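Long-range contact in flagellar biosynthetic protein FlhB (Shewanella putrefaciens CN-32, PDB 6Z0W), which is probably required to form the flagellar rod and may, with FliI and FliH, make up the type III export apparatus; this chain is its cytoplasmic domain: residues I62-I74 with L88-L102. Sequence-based numbering, arbitrary orientation.
Sequences IAIVSAPPLARAI and LFTAVAQVLAYVFQL
Leu70, in the first turn of helix 68-77, divides its two methyls along helix 89-100. A chi1 of -173° swings CG away from the backbone N, and chi2 then places CD1 4.1 Å from both Ala91 CB and Leu88 CD2, while CD2 meets Val95 CG2 tip to tip at 4.1 Å. Leu88, just ahead of helix 89-100, runs past Leu70 in the opposite sense. Its extended chain (chi2 -177°) lays CD1 over the 73-74 peptide, 3.9 Å from Ala73 C, and against Ala73 CB and Ile74 CG1. Ile74 begins by pointing along the interface, but its end turns in, bringing CD1 to 4.1 Å from Val92 CG2.

Strand 64-66 meets the later turns of helix 89-100, at 132° between their directions. Val65 sends one methyl each way: CG2 to Val95 CG1 (3.9 Å), CG1 obliquely to Tyr98 CE2 (4.1 Å). Val95 thus bridges strand and helix, its CG1 on Val65 and its CG2 on Leu70. Beyond it, Ala63 CB faces both methyls of Val99, with CG2 the nearer at 3.8 Å. Val17 of the adjacent strand 17-20 touches Val99, and Val29 of strand 25-30 touches Val92.

Helix 89-100 therefore packs across strand 64-66, which lies between strands 17-20 and 114-115 in the mixed sheet, and the helix that follows it. Since the side chains that meet are aliphatic except for the Tyr98 ring, methyl shape and burial, rather than directional polar bonds, probably set the fit.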
loop_
_atom_site.group_PDB
_atom_site.type_symbol
_atom_site.label_atom_id
_atom_site.label_comp_id
_atom_site.label_asym_id
_atom_site.label_seq_id
_atom_site.Cartn_x
_atom_site.Cartn_y
_atom_site.Cartn_z
ATOM N N ILE A 62 6.540 10.040 5.186
ATOM C CA ILE A 62 6.398 8.621 4.893
ATOM C C ILE A 62 6.433 8.435 3.382
ATOM O O ILE A 62 5.672 9.086 2.648
ATOM C CB ILE A 62 5.116 8.053 5.518
ATOM C CG1 ILE A 62 5.276 8.042 7.046
ATOM C CG2 ILE A 62 4.814 6.641 4.961
ATOM C CD1 ILE A 62 4.033 7.759 7.823
ATOM N N ALA A 63 7.328 7.555 2.915
ATOM C CA ALA A 63 7.497 7.338 1.480
ATOM C C ALA A 63 6.173 6.955 0.807
ATOM O O ALA A 63 5.420 6.108 1.293
ATOM C CB ALA A 63 8.541 6.255 1.224
ATOM N N ILE A 64 5.879 7.612 -0.296
ATOM C CA ILE A 64 4.722 7.313 -1.119
ATOM C C ILE A 64 5.262 6.819 -2.453
ATOM O O ILE A 64 6.039 7.526 -3.106
ATOM C CB ILE A 64 3.847 8.553 -1.330
ATOM C CG1 ILE A 64 3.398 9.142 0.017
ATOM C CG2 ILE A 64 2.693 8.197 -2.265
ATOM C CD1 ILE A 64 2.771 10.519 -0.104
ATOM N N VAL A 65 4.896 5.611 -2.863
ATOM C CA VAL A 65 5.438 5.089 -4.114
ATOM C C VAL A 65 4.287 4.644 -4.998
ATOM O O VAL A 65 3.286 4.107 -4.509
ATOM C CB VAL A 65 6.466 3.958 -3.893
ATOM C CG1 VAL A 65 7.408 4.329 -2.742
ATOM C CG2 VAL A 65 5.796 2.649 -3.595
ATOM N N SER A 66 4.414 4.912 -6.297
ATOM C CA SER A 66 3.388 4.557 -7.264
ATOM C C SER A 66 3.751 3.223 -7.904
ATOM O O SER A 66 4.734 3.130 -8.653
ATOM C CB SER A 66 3.217 5.624 -8.337
ATOM O OG SER A 66 2.250 5.161 -9.267
ATOM N N ALA A 67 2.926 2.211 -7.634
ATOM C CA ALA A 67 2.964 0.938 -8.354
ATOM C C ALA A 67 1.513 0.504 -8.526
ATOM O O ALA A 67 0.981 -0.237 -7.698
ATOM C CB ALA A 67 3.791 -0.110 -7.598
ATOM N N PRO A 68 0.841 0.971 -9.584
ATOM C CA PRO A 68 -0.655 0.918 -9.655
ATOM C C PRO A 68 -1.235 -0.477 -9.452
ATOM O O PRO A 68 -2.216 -0.623 -8.708
ATOM C CB PRO A 68 -0.965 1.454 -11.073
ATOM C CG PRO A 68 0.200 2.368 -11.380
ATOM C CD PRO A 68 1.420 1.788 -10.675
ATOM N N PRO A 69 -0.702 -1.521 -10.109
ATOM C CA PRO A 69 -1.293 -2.853 -9.917
ATOM C C PRO A 69 -1.113 -3.393 -8.517
ATOM O O PRO A 69 -1.937 -4.203 -8.070
ATOM C CB PRO A 69 -0.549 -3.724 -10.943
ATOM C CG PRO A 69 -0.012 -2.765 -11.948
ATOM C CD PRO A 69 0.371 -1.571 -11.123
ATOM N N LEU A 70 -0.028 -3.010 -7.835
ATOM C CA LEU A 70 0.195 -3.459 -6.458
ATOM C C LEU A 70 -0.737 -2.737 -5.496
ATOM O O LEU A 70 -1.361 -3.369 -4.628
ATOM C CB LEU A 70 1.662 -3.228 -6.062
ATOM C CG LEU A 70 2.063 -3.799 -4.709
ATOM C CD1 LEU A 70 1.795 -5.322 -4.721
ATOM C CD2 LEU A 70 3.561 -3.527 -4.421
ATOM N N ALA A 71 -0.815 -1.405 -5.626
ATOM C CA ALA A 71 -1.772 -0.621 -4.844
ATOM C C ALA A 71 -3.176 -1.199 -4.951
ATOM O O ALA A 71 -3.850 -1.397 -3.933
ATOM C CB ALA A 71 -1.766 0.846 -5.301
ATOM N N ARG A 72 -3.633 -1.481 -6.180
ATOM C CA ARG A 72 -4.993 -2.001 -6.378
ATOM C C ARG A 72 -5.139 -3.420 -5.821
ATOM O O ARG A 72 -6.139 -3.742 -5.155
ATOM C CB ARG A 72 -5.368 -1.985 -7.870
ATOM C CG ARG A 72 -5.533 -0.599 -8.474
ATOM C CD ARG A 72 -6.303 -0.619 -9.808
ATOM N NE ARG A 72 -5.788 -1.637 -10.724
ATOM C CZ ARG A 72 -4.815 -1.430 -11.606
ATOM N NH1 ARG A 72 -4.273 -0.223 -11.713
ATOM N NH2 ARG A 72 -4.406 -2.419 -12.399
ATOM N N ALA A 73 -4.156 -4.282 -6.087
ATOM C CA ALA A 73 -4.228 -5.651 -5.586
ATOM C C ALA A 73 -4.241 -5.690 -4.057
ATOM O O ALA A 73 -4.997 -6.462 -3.453
ATOM C CB ALA A 73 -3.071 -6.464 -6.136
ATOM N N ILE A 74 -3.430 -4.852 -3.409
ATOM C CA ILE A 74 -3.468 -4.784 -1.949
ATOM C C ILE A 74 -4.849 -4.344 -1.480
ATOM O O ILE A 74 -5.466 -4.983 -0.622
ATOM C CB ILE A 74 -2.388 -3.830 -1.414
ATOM C CG1 ILE A 74 -0.986 -4.366 -1.643
ATOM C CG2 ILE A 74 -2.578 -3.617 0.078
ATOM C CD1 ILE A 74 0.057 -3.301 -1.441
ATOM N N LEU A 88 1.457 -11.511 -2.531
ATOM C CA LEU A 88 1.987 -10.160 -2.663
ATOM C C LEU A 88 3.177 -9.898 -1.754
ATOM O O LEU A 88 3.680 -8.769 -1.723
ATOM C CB LEU A 88 0.888 -9.119 -2.379
ATOM C CG LEU A 88 -0.318 -9.181 -3.343
ATOM C CD1 LEU A 88 -1.338 -8.064 -3.028
ATOM C CD2 LEU A 88 0.179 -9.102 -4.794
ATOM N N PHE A 89 3.633 -10.896 -1.004
ATOM C CA PHE A 89 4.678 -10.632 -0.019
ATOM C C PHE A 89 5.951 -10.117 -0.682
ATOM O O PHE A 89 6.486 -9.074 -0.298
ATOM C CB PHE A 89 4.996 -11.883 0.803
ATOM C CG PHE A 89 6.106 -11.648 1.786
ATOM C CD1 PHE A 89 5.827 -11.143 3.056
ATOM C CD2 PHE A 89 7.434 -11.867 1.435
ATOM C CE1 PHE A 89 6.861 -10.899 3.974
ATOM C CE2 PHE A 89 8.475 -11.601 2.351
ATOM C CZ PHE A 89 8.186 -11.118 3.612
ATOM N N THR A 90 6.485 -10.876 -1.645
ATOM C CA THR A 90 7.764 -10.499 -2.238
ATOM C C THR A 90 7.694 -9.111 -2.860
ATOM O O THR A 90 8.639 -8.326 -2.730
ATOM C CB THR A 90 8.199 -11.528 -3.284
ATOM O OG1 THR A 90 7.098 -11.786 -4.154
ATOM C CG2 THR A 90 8.576 -12.821 -2.618
ATOM N N ALA A 91 6.579 -8.780 -3.535
ATOM C CA ALA A 91 6.500 -7.467 -4.157
ATOM C C ALA A 91 6.485 -6.361 -3.106
ATOM O O ALA A 91 7.177 -5.347 -3.259
ATOM C CB ALA A 91 5.275 -7.381 -5.082
ATOM N N VAL A 92 5.734 -6.549 -2.013
ATOM C CA VAL A 92 5.721 -5.544 -0.947
ATOM C C VAL A 92 7.061 -5.529 -0.204
ATOM O O VAL A 92 7.558 -4.466 0.194
ATOM C CB VAL A 92 4.537 -5.800 0.018
ATOM C CG1 VAL A 92 4.539 -4.790 1.205
ATOM C CG2 VAL A 92 3.223 -5.743 -0.731
ATOM N N ALA A 93 7.669 -6.700 0.001
ATOM C CA ALA A 93 8.970 -6.721 0.661
ATOM C C ALA A 93 10.023 -5.987 -0.162
ATOM O O ALA A 93 10.931 -5.368 0.396
ATOM C CB ALA A 93 9.428 -8.158 0.928
ATOM N N GLN A 94 9.911 -6.017 -1.479
ATOM C CA GLN A 94 10.900 -5.297 -2.278
ATOM C C GLN A 94 10.618 -3.799 -2.277
ATOM O O GLN A 94 11.554 -3.000 -2.281
ATOM C CB GLN A 94 10.935 -5.874 -3.699
ATOM C CG GLN A 94 11.525 -7.283 -3.717
ATOM C CD GLN A 94 11.370 -8.003 -5.050
ATOM O OE1 GLN A 94 10.580 -7.606 -5.903
ATOM N NE2 GLN A 94 12.147 -9.067 -5.232
ATOM N N VAL A 95 9.347 -3.395 -2.262
ATOM C CA VAL A 95 9.048 -1.981 -2.029
ATOM C C VAL A 95 9.588 -1.543 -0.663
ATOM O O VAL A 95 10.221 -0.486 -0.539
ATOM C CB VAL A 95 7.535 -1.718 -2.189
ATOM C CG1 VAL A 95 7.119 -0.375 -1.573
ATOM C CG2 VAL A 95 7.141 -1.717 -3.714
ATOM N N LEU A 96 9.405 -2.369 0.367
ATOM C CA LEU A 96 9.879 -1.987 1.697
ATOM C C LEU A 96 11.393 -1.873 1.726
ATOM O O LEU A 96 11.924 -0.942 2.338
ATOM C CB LEU A 96 9.392 -2.977 2.759
ATOM C CG LEU A 96 7.889 -2.851 3.065
ATOM C CD1 LEU A 96 7.376 -4.105 3.791
ATOM C CD2 LEU A 96 7.613 -1.566 3.881
ATOM N N ALA A 97 12.104 -2.794 1.051
ATOM C CA ALA A 97 13.562 -2.695 0.986
ATOM C C ALA A 97 13.991 -1.360 0.394
ATOM O O ALA A 97 14.861 -0.676 0.946
ATOM C CB ALA A 97 14.155 -3.852 0.166
ATOM N N TYR A 98 13.380 -0.970 -0.731
ATOM C CA TYR A 98 13.698 0.320 -1.337
ATOM C C TYR A 98 13.442 1.462 -0.362
ATOM O O TYR A 98 14.269 2.373 -0.216
ATOM C CB TYR A 98 12.873 0.528 -2.609
ATOM C CG TYR A 98 12.754 1.993 -2.960
ATOM C CD1 TYR A 98 13.779 2.647 -3.644
ATOM C CD2 TYR A 98 11.640 2.740 -2.566
ATOM C CE1 TYR A 98 13.686 4.003 -3.955
ATOM C CE2 TYR A 98 11.536 4.096 -2.873
ATOM C CZ TYR A 98 12.558 4.717 -3.568
ATOM O OH TYR A 98 12.447 6.060 -3.863
ATOM N N VAL A 99 12.293 1.431 0.317
ATOM C CA VAL A 99 11.984 2.492 1.273
ATOM C C VAL A 99 13.031 2.535 2.379
ATOM O O VAL A 99 13.564 3.605 2.709
ATOM C CB VAL A 99 10.560 2.318 1.839
ATOM C CG1 VAL A 99 10.362 3.213 3.073
ATOM C CG2 VAL A 99 9.539 2.644 0.764
ATOM N N PHE A 100 13.366 1.375 2.951
ATOM C CA PHE A 100 14.338 1.349 4.054
ATOM C C PHE A 100 15.738 1.771 3.612
ATOM O O PHE A 100 16.534 2.225 4.445
ATOM C CB PHE A 100 14.405 -0.043 4.684
ATOM C CG PHE A 100 13.106 -0.493 5.317
ATOM C CD1 PHE A 100 12.092 0.423 5.599
ATOM C CD2 PHE A 100 12.886 -1.838 5.590
ATOM C CE1 PHE A 100 10.884 -0.010 6.165
ATOM C CE2 PHE A 100 11.697 -2.280 6.155
ATOM C CZ PHE A 100 10.685 -1.368 6.453
ATOM N N GLN A 101 16.069 1.615 2.332
ATOM C CA GLN A 101 17.388 1.954 1.828
ATOM C C GLN A 101 17.489 3.398 1.315
ATOM O O GLN A 101 18.548 3.786 0.813
ATOM C CB GLN A 101 17.788 0.958 0.739
ATOM C CG GLN A 101 18.149 -0.416 1.287
ATOM C CD GLN A 101 18.246 -1.474 0.198
ATOM O OE1 GLN A 101 17.692 -1.309 -0.893
ATOM N NE2 GLN A 101 18.951 -2.562 0.485
ATOM N N LEU A 102 16.432 4.199 1.448
ATOM C CA LEU A 102 16.471 5.588 1.013
ATOM C C LEU A 102 17.467 6.378 1.848
ATOM O O LEU A 102 17.633 6.108 3.037
ATOM C CB LEU A 102 15.086 6.206 1.143
ATOM C CG LEU A 102 14.163 6.080 -0.059
ATOM C CD1 LEU A 102 12.782 6.645 0.269
ATOM C CD2 LEU A 102 14.780 6.779 -1.256
#